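Local structure of putative sulfatase yidJ (Bacteroides fragilis, 2QZU) at the interface of chains A and B. The protein probably hydrolyses sulfate esters as a metal-dependent member of the sulfatase family, with arylsulfatase activity its likely role. Sequence-based numbering; all coordinates share one arbitrary frame. Chains: chain A/B, Putative sulfatase yidJ.

Contact 1: the interface of chains A and B. Residues chain A 99, 154; chain B 21-23.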
ATOM      1  N   ASN A  99      12.943  12.085 -11.085  1.00  5.20           N
ATOM      2  CA  ASN A  99      12.032  11.080 -11.614  1.00  4.80           C
ATOM      3  C   ASN A  99      11.952  11.351 -13.111  1.00  8.48           C
ATOM      4  O   ASN A  99      12.498  12.348 -13.592  1.00  5.24           O
ATOM      5  CB  ASN A  99      10.638  11.160 -10.957  1.00  4.19           C
ATOM      6  CG  ASN A  99       9.976  12.522 -11.120  1.00  5.77           C
ATOM      7  OD1 ASN A  99       9.947  13.086 -12.208  1.00  7.75           O
ATOM      8  ND2 ASN A  99       9.424  13.047 -10.027  1.00  7.82           N
ATOM      9  N   TRP A 154      10.999   6.491 -10.889  1.00  5.34           N
ATOM     10  CA  TRP A 154      11.682   7.241  -9.837  1.00  5.21           C
ATOM     11  C   TRP A 154      13.074   6.765  -9.440  1.00  9.62           C
ATOM     12  O   TRP A 154      13.857   7.530  -8.878  1.00 11.58           O
ATOM     13  CB  TRP A 154      10.822   7.239  -8.567  1.00 11.02           C
ATOM     14  CG  TRP A 154       9.583   8.060  -8.657  1.00  7.82           C
ATOM     15  CD1 TRP A 154       8.493   7.818  -9.440  1.00 13.13           C
ATOM     16  CD2 TRP A 154       9.322   9.284  -7.965  1.00  8.60           C
ATOM     17  NE1 TRP A 154       7.566   8.823  -9.283  1.00  9.73           N
ATOM     18  CE2 TRP A 154       8.052   9.738  -8.382  1.00 10.08           C
ATOM     19  CE3 TRP A 154      10.042  10.048  -7.032  1.00  8.90           C
ATOM     20  CZ2 TRP A 154       7.480  10.921  -7.902  1.00  6.56           C
ATOM     21  CZ3 TRP A 154       9.475  11.226  -6.553  1.00 15.42           C
ATOM     22  CH2 TRP A 154       8.207  11.649  -6.990  1.00  8.14           C
TER
ATOM     23  N   ALA B  21       3.848  14.762 -10.218  1.00 26.96           N
ATOM     24  CA  ALA B  21       3.742  13.347  -9.902  1.00 24.80           C
ATOM     25  C   ALA B  21       4.418  13.105  -8.562  1.00 23.14           C
ATOM     26  O   ALA B  21       5.511  13.608  -8.313  1.00 24.60           O
ATOM     27  CB  ALA B  21       4.414  12.516 -10.984  1.00 25.41           C
ATOM     28  N   GLN B  22       3.766  12.351  -7.690  1.00 24.46           N
ATOM     29  CA  GLN B  22       4.360  12.070  -6.398  1.00 25.89           C
ATOM     30  C   GLN B  22       4.670  10.592  -6.253  1.00 24.37           C
ATOM     31  O   GLN B  22       4.243   9.760  -7.057  1.00 15.07           O
ATOM     32  CB  GLN B  22       3.448  12.533  -5.275  1.00 30.05           C
ATOM     33  N   GLU B  23       5.421  10.284  -5.208  1.00 21.20           N
ATOM     34  CA  GLU B  23       5.848   8.932  -4.912  1.00 23.70           C
ATOM     35  C   GLU B  23       4.757   7.875  -4.959  1.00 19.69           C
ATOM     36  O   GLU B  23       3.675   8.038  -4.399  1.00 24.51           O
ATOM     37  CB  GLU B  23       6.528   8.928  -3.549  1.00 19.41           C
ATOM     38  CG  GLU B  23       7.676   9.912  -3.497  1.00 27.85           C
ATOM     39  CD  GLU B  23       8.283  10.036  -2.123  1.00 33.74           C
ATOM     40  OE1 GLU B  23       7.615  10.589  -1.223  1.00 24.72           O
ATOM     41  OE2 GLU B  23       9.429   9.576  -1.943  1.00 38.35           O
TER
HETATM   42  O   HOH W   1       4.854   9.349  -9.933  1.00 14.15           O

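Contact 2: the interface of chains A and B. Residues chain A 267-268, 271; chain B 217, 219-220.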
ATOM      1  N   GLU A 267     -11.105  13.701   6.300  1.00 15.73           N
ATOM      2  CA  GLU A 267     -10.107  12.969   5.532  1.00 18.28           C
ATOM      3  C   GLU A 267      -8.702  13.099   6.111  1.00 16.00           C
ATOM      4  O   GLU A 267      -8.025  12.099   6.352  1.00 16.26           O
ATOM      5  CB  GLU A 267     -10.099  13.446   4.079  1.00 20.09           C
ATOM      6  CG  GLU A 267     -11.279  12.957   3.260  1.00 31.40           C
ATOM      7  CD  GLU A 267     -11.359  11.442   3.208  1.00 47.73           C
ATOM      8  OE1 GLU A 267     -10.382  10.809   2.752  1.00 42.43           O
ATOM      9  OE2 GLU A 267     -12.399  10.887   3.624  1.00 36.08           O
HETATM   10  N   MSE A 268      -8.272  14.333   6.339  1.00 12.60           N
HETATM   11  CA  MSE A 268      -6.933  14.583   6.859  1.00 11.86           C
HETATM   12  C   MSE A 268      -6.788  14.335   8.356  1.00  9.76           C
HETATM   13  O   MSE A 268      -5.703  13.999   8.827  1.00 12.99           O
HETATM   14  CB  MSE A 268      -6.498  16.005   6.508  1.00 11.77           C
HETATM   15  CG  MSE A 268      -6.280  16.230   5.016  1.00 12.25           C
HETATM   16 SE   MSE A 268      -4.889  15.102   4.250  1.00 27.52          SE
HETATM   17  CE  MSE A 268      -5.165  15.499   2.373  1.00 16.19           C
ATOM     18  N   TYR A 271      -6.381  10.679   8.617  1.00 15.16           N
ATOM     19  CA  TYR A 271      -5.096  10.300   8.049  1.00  9.59           C
ATOM     20  C   TYR A 271      -4.009  10.429   9.118  1.00 11.48           C
ATOM     21  O   TYR A 271      -3.153   9.552   9.259  1.00 13.07           O
ATOM     22  CB  TYR A 271      -4.753  11.188   6.851  1.00  8.41           C
ATOM     23  CG  TYR A 271      -3.471  10.779   6.147  1.00 11.30           C
ATOM     24  CD1 TYR A 271      -3.380   9.559   5.471  1.00 15.83           C
ATOM     25  CD2 TYR A 271      -2.341  11.596   6.184  1.00 15.63           C
ATOM     26  CE1 TYR A 271      -2.194   9.165   4.851  1.00 12.82           C
ATOM     27  CE2 TYR A 271      -1.152  11.212   5.570  1.00 18.75           C
ATOM     28  CZ  TYR A 271      -1.083   9.997   4.906  1.00 14.55           C
ATOM     29  OH  TYR A 271       0.096   9.616   4.304  1.00 13.33           O
TER
ATOM     30  N   ASP B 217      -5.903  11.364  -4.810  1.00 16.59           N
ATOM     31  CA  ASP B 217      -4.686  12.005  -4.297  1.00 17.96           C
ATOM     32  C   ASP B 217      -3.595  11.007  -3.909  1.00 14.79           C
ATOM     33  O   ASP B 217      -2.451  11.392  -3.669  1.00 16.50           O
ATOM     34  CB  ASP B 217      -5.020  12.914  -3.106  1.00 19.27           C
ATOM     35  CG  ASP B 217      -5.217  12.146  -1.812  1.00 28.01           C
ATOM     36  OD1 ASP B 217      -5.904  11.103  -1.824  1.00 29.23           O
ATOM     37  OD2 ASP B 217      -4.689  12.598  -0.772  1.00 32.39           O
ATOM     38  N   LYS B 219      -2.838   9.464  -1.208  1.00 19.27           N
ATOM     39  CA  LYS B 219      -2.121   9.711   0.039  1.00 14.65           C
ATOM     40  C   LYS B 219      -1.934   8.418   0.828  1.00 16.00           C
ATOM     41  O   LYS B 219      -1.062   8.325   1.693  1.00 17.70           O
ATOM     42  CB  LYS B 219      -2.865  10.741   0.894  1.00 16.61           C
ATOM     43  CG  LYS B 219      -4.243  10.303   1.343  1.00 18.42           C
ATOM     44  CD  LYS B 219      -4.877  11.345   2.249  1.00 18.13           C
ATOM     45  CE  LYS B 219      -6.275  10.923   2.664  1.00 30.26           C
ATOM     46  NZ  LYS B 219      -6.909  11.911   3.579  1.00 36.70           N
ATOM     47  N   GLN B 220      -2.757   7.421   0.520  1.00 14.77           N
ATOM     48  CA  GLN B 220      -2.689   6.124   1.186  1.00 13.50           C
ATOM     49  C   GLN B 220      -3.263   5.065   0.253  1.00 13.66           C
ATOM     50  O   GLN B 220      -3.977   5.390  -0.692  1.00 11.99           O
ATOM     51  CB  GLN B 220      -3.504   6.151   2.482  1.00 16.07           C
ATOM     52  CG  GLN B 220      -4.966   6.530   2.284  1.00 24.21           C
ATOM     53  CD  GLN B 220      -5.741   6.575   3.587  1.00 28.71           C
ATOM     54  OE1 GLN B 220      -5.949   5.550   4.236  1.00 44.32           O
ATOM     55  NE2 GLN B 220      -6.171   7.768   3.978  1.00 35.82           N
TER
HETATM   56  O   HOH W   2       0.561   6.736   3.799  1.00 15.43           O

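Contact 3: the interface of chains A and B. Residues chain A 236-237, 240, 243, 278; chain B 122-123, 371, 374.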
ATOM      1  N   GLU A 236       3.739   1.515   7.521  1.00  3.93           N
ATOM      2  CA  GLU A 236       3.418   0.224   8.121  1.00  6.85           C
ATOM      3  C   GLU A 236       4.511  -0.812   7.909  1.00  3.53           C
ATOM      4  O   GLU A 236       4.502  -1.877   8.534  1.00  7.31           O
ATOM      5  CB  GLU A 236       2.105  -0.318   7.546  1.00  6.65           C
ATOM      6  CG  GLU A 236       2.251  -1.059   6.210  1.00  9.49           C
ATOM      7  CD  GLU A 236       2.308  -0.147   4.998  1.00 14.88           C
ATOM      8  OE1 GLU A 236       2.541   1.070   5.161  1.00 16.20           O
ATOM      9  OE2 GLU A 236       2.129  -0.654   3.867  1.00 15.37           O
ATOM     10  N   LEU A 237       5.453  -0.501   7.025  1.00  4.87           N
ATOM     11  CA  LEU A 237       6.532  -1.426   6.709  1.00  4.89           C
ATOM     12  C   LEU A 237       7.689  -1.291   7.701  1.00  6.60           C
ATOM     13  O   LEU A 237       8.782  -0.809   7.370  1.00  6.24           O
ATOM     14  CB  LEU A 237       6.996  -1.179   5.275  1.00  2.28           C
ATOM     15  CG  LEU A 237       5.885  -1.258   4.221  1.00  5.17           C
ATOM     16  CD1 LEU A 237       6.445  -0.853   2.875  1.00  8.37           C
ATOM     17  CD2 LEU A 237       5.307  -2.672   4.163  1.00  7.87           C
ATOM     18  N   ASP A 240       7.287  -5.712  13.566  1.00  8.45           N
ATOM     19  CA  ASP A 240       6.245  -5.763  14.583  1.00 11.45           C
ATOM     20  C   ASP A 240       6.679  -5.360  15.982  1.00  9.85           C
ATOM     21  O   ASP A 240       5.892  -4.766  16.721  1.00 10.31           O
ATOM     22  CB  ASP A 240       5.634  -7.165  14.632  1.00 11.69           C
ATOM     23  CG  ASP A 240       4.983  -7.556  13.324  1.00 27.59           C
ATOM     24  OD1 ASP A 240       4.243  -6.719  12.766  1.00 19.17           O
ATOM     25  OD2 ASP A 240       5.205  -8.694  12.857  1.00 40.69           O
ATOM     26  N   LYS A 243       6.167  -1.779  16.470  1.00  7.55           N
ATOM     27  CA  LYS A 243       4.759  -1.401  16.498  1.00  4.17           C
ATOM     28  C   LYS A 243       4.165  -1.701  17.875  1.00  6.13           C
ATOM     29  O   LYS A 243       3.345  -0.937  18.386  1.00  9.82           O
ATOM     30  CB  LYS A 243       3.968  -2.161  15.421  1.00  4.14           C
ATOM     31  CG  LYS A 243       4.331  -1.806  13.985  1.00  5.88           C
ATOM     32  CD  LYS A 243       3.410  -2.531  12.999  1.00  6.94           C
ATOM     33  CE  LYS A 243       3.743  -2.209  11.553  1.00 11.45           C
ATOM     34  NZ  LYS A 243       2.810  -2.895  10.608  1.00  8.57           N
ATOM     35  N   ASN A 278       2.413   4.111  13.540  1.00  7.31           N
ATOM     36  CA  ASN A 278       3.441   3.473  12.729  1.00  6.68           C
ATOM     37  C   ASN A 278       4.586   4.429  12.429  1.00  5.68           C
ATOM     38  O   ASN A 278       5.720   3.995  12.237  1.00  6.76           O
ATOM     39  CB  ASN A 278       2.833   2.908  11.444  1.00  5.84           C
ATOM     40  CG  ASN A 278       2.128   1.578  11.677  1.00 10.70           C
ATOM     41  OD1 ASN A 278       1.276   1.161  10.891  1.00 14.42           O
ATOM     42  ND2 ASN A 278       2.493   0.900  12.759  1.00  8.74           N
TER
ATOM     43  N   ASP B 122      -5.168  -2.786   9.177  1.00  8.21           N
ATOM     44  CA  ASP B 122      -4.036  -2.605  10.079  1.00  8.53           C
ATOM     45  C   ASP B 122      -2.807  -2.084   9.343  1.00 12.69           C
ATOM     46  O   ASP B 122      -1.948  -1.436   9.942  1.00 13.01           O
ATOM     47  CB  ASP B 122      -3.690  -3.917  10.793  1.00 10.93           C
ATOM     48  CG  ASP B 122      -4.683  -4.262  11.891  1.00 23.08           C
ATOM     49  OD1 ASP B 122      -5.278  -3.328  12.468  1.00 36.75           O
ATOM     50  OD2 ASP B 122      -4.855  -5.463  12.191  1.00 27.58           O
ATOM     51  N   GLN B 123      -2.721  -2.360   8.046  1.00  7.97           N
ATOM     52  CA  GLN B 123      -1.584  -1.892   7.271  1.00 10.46           C
ATOM     53  C   GLN B 123      -1.792  -0.481   6.721  1.00 10.07           C
ATOM     54  O   GLN B 123      -1.051  -0.040   5.845  1.00 12.25           O
ATOM     55  CB  GLN B 123      -1.266  -2.864   6.131  1.00  9.00           C
ATOM     56  CG  GLN B 123      -0.907  -4.272   6.598  1.00 16.39           C
ATOM     57  CD  GLN B 123       0.184  -4.292   7.657  1.00 14.26           C
ATOM     58  OE1 GLN B 123       1.236  -3.679   7.494  1.00  8.68           O
ATOM     59  NE2 GLN B 123      -0.061  -5.010   8.747  1.00 17.00           N
ATOM     60  N   PHE B 371       2.276  -8.336   1.766  1.00  5.83           N
ATOM     61  CA  PHE B 371       1.956  -8.599   3.166  1.00  6.54           C
ATOM     62  C   PHE B 371       1.935 -10.088   3.513  1.00  5.94           C
ATOM     63  O   PHE B 371       1.120 -10.537   4.319  1.00  9.15           O
ATOM     64  CB  PHE B 371       0.604  -7.961   3.509  1.00  9.28           C
ATOM     65  CG  PHE B 371       0.572  -6.467   3.316  1.00  9.32           C
ATOM     66  CD1 PHE B 371       1.413  -5.641   4.054  1.00  9.75           C
ATOM     67  CD2 PHE B 371      -0.275  -5.891   2.376  1.00  9.36           C
ATOM     68  CE1 PHE B 371       1.413  -4.256   3.859  1.00  6.87           C
ATOM     69  CE2 PHE B 371      -0.284  -4.508   2.172  1.00  7.25           C
ATOM     70  CZ  PHE B 371       0.562  -3.690   2.915  1.00  8.30           C
ATOM     71  N   GLU B 374       1.921 -11.121   7.094  1.00 10.06           N
ATOM     72  CA  GLU B 374       0.705 -10.817   7.846  1.00  7.36           C
ATOM     73  C   GLU B 374      -0.393 -11.874   7.740  1.00  9.53           C
ATOM     74  O   GLU B 374      -1.434 -11.743   8.380  1.00 11.37           O
ATOM     75  CB  GLU B 374       0.124  -9.464   7.412  1.00 11.83           C
ATOM     76  CG  GLU B 374       1.090  -8.288   7.494  1.00 13.21           C
ATOM     77  CD  GLU B 374       1.699  -8.117   8.870  1.00 23.93           C
ATOM     78  OE1 GLU B 374       0.945  -8.139   9.868  1.00 27.99           O
ATOM     79  OE2 GLU B 374       2.934  -7.953   8.955  1.00 26.14           O
TER
HETATM   80  O   HOH W   3       0.391  -1.770  11.214  1.00 12.43           O
HETATM   81  O   HOH W   4       3.823  -4.772   7.151  1.00 21.76           O
HETATM   82  O   HOH W   5       3.320  -9.595  11.189  1.00 34.61           O

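Contact 1: the interface of chains A and B
A:Trp154 turns the CZ2-CH2 rim of its six-membered ring to the backbone of B:Ala21 and B:Gln22, near the start of the modelled chain B, while B:Glu23 comes over the ring face near the rim. Starting at CB, the side chain leaves with CG anti to its own carbonyl carbon (chi1 -70°), which carries the indole toward chain B. NE1 donates to water 1 at 2.8 Å, with 155° at the hydrogen, and that water, lying in the ring plane, reaches B:Gln22 O, 3.0 Å from the water oxygen. CE2 lies 4.0 Å from B:Gln22 O. Next, CZ2 packs on the peptide, 3.3 Å from B:Gln22 C and 3.4 Å from B:Ala21 O. CH2 faces both B:Ala21 O and B:Glu23 N, each 3.6 Å away, and CZ3 meets the methylene CG of B:Glu23 at 3.8 Å. Within chain A, CB of A:Asn99 backs the other face, 3.8 Å above the ring centre. Tryptophan suits this place because one flat group offers a broad apolar surface and an N-H at its border. The side chain of B:Gln22 is modelled only to CB, so any contact farther out is not seen. The site rests the N-terminal segment of B against A, in a pairing that may belong to the crystal.

Contact 2: the interface of chains A and B
A:Glu267, A:Met268 (selenomethionine) and A:Tyr271 have helical backbone angles at the start of helix 267-299, whereas B:Lys219 and B:Gln220, which meet them, lie in a loop, the latter nearly extended (phi -155°). The lysine, stretched beyond CG, brings its ammonium NZ to the helix start. There NZ makes a weak hydrogen bond to backbone A:Glu267 O at 3.0 Å and a long salt bridge to carboxylate OE1 of the same residue at 3.7 Å. Selenium of A:Met268, standing in for the natural sulfur, lies 3.8 Å from NZ and with its methyl gives the lysine end apolar packing. The methylenes run antiparallel to A:Tyr271, with CD 4.0 Å above the ring plane, displaced toward its rim. CG anti to the backbone N (chi1 -176°) directs this phenol along the lysine. Its OH lies 3.1 Å from B:Lys219 O, which is well off the phenol plane, so a direct hydrogen bond would be strained; water 2, 3.0 Å from OH, bridges the two, and the hydroxyl hydrogen can serve one at a time. Lysine thus uses both apolar stem and charged tip. The amide NE2 of B:Gln220 approaches ring carbon CD1 at 3.6 Å, its plane turned 52° from the ring. In the fold, the first turn of A's long helix docks on the B loop between helix 200-213 and strand 222-228.

Contact 3: the interface of chains A and B
Water 3 is gripped by groups from both chains: the ammonium NZ of A:Lys243 at 2.7 Å, A:Asn278 OD1, and, across the interface, the backbone oxygen B:Asp122 O at 2.7 Å. The lysine is positioned by its bond to A:Glu236 O, to which NZ donates at 2.9 Å, approaching a lone pair of the carbonyl oxygen within its plane. Its chain is extended beyond CG and spans from helix 240-244 to this junction; such length and charge suit a site lined with oxygens. B:Gln123 comes across it at about a right angle. The glutamine's amide oxygen OE1 takes water 4 at 2.8 Å, and that water is more loosely linked to A:Glu236 O, 3.3 Å away. A:Glu236 also crosses B:Gln123 nearly at right angles, its methylene CG lying 4.0 Å from CB of the glutamine and its carboxylate turned 55° from the amide. Its bend at chi2 (-82°) brings OE2 to the edge of the B:Phe371 ring, in plane and 3.5 Å from CZ, where the weakly positive ring hydrogens would suit an anion. CG of B:Gln123 rests on one face toward the rim, so B:Phe371 may help to position the glutamine. Farther along, water 5 joins the carboxylates of A:Asp240, poorly ordered, and B:Glu374; if both are ionised, it may ease their mutual repulsion. In the fold, chain A contributes a loop, helix 240-244 and long helix 267-299, while B contributes the end of helix 116-122, the residue after it, and the region of 3-10 helix 372-374.

Contact 2 lies about 17 Å from both contact 1 and contact 3, measured between the centres of their C-alpha atoms, while contacts 1 and 3 are about 23 Å apart. Contacts 2 and 3 share helix 267-299 of chain A, which spans from one to the other; contact 1 uses loops from both chains. Distant segments of each sequence thus come together on one surface. The chains are copies of one protein, yet the whole interface is not an exact two-fold. The pairing may be a crystal contact, and the structure alone does not establish a dimer in solution.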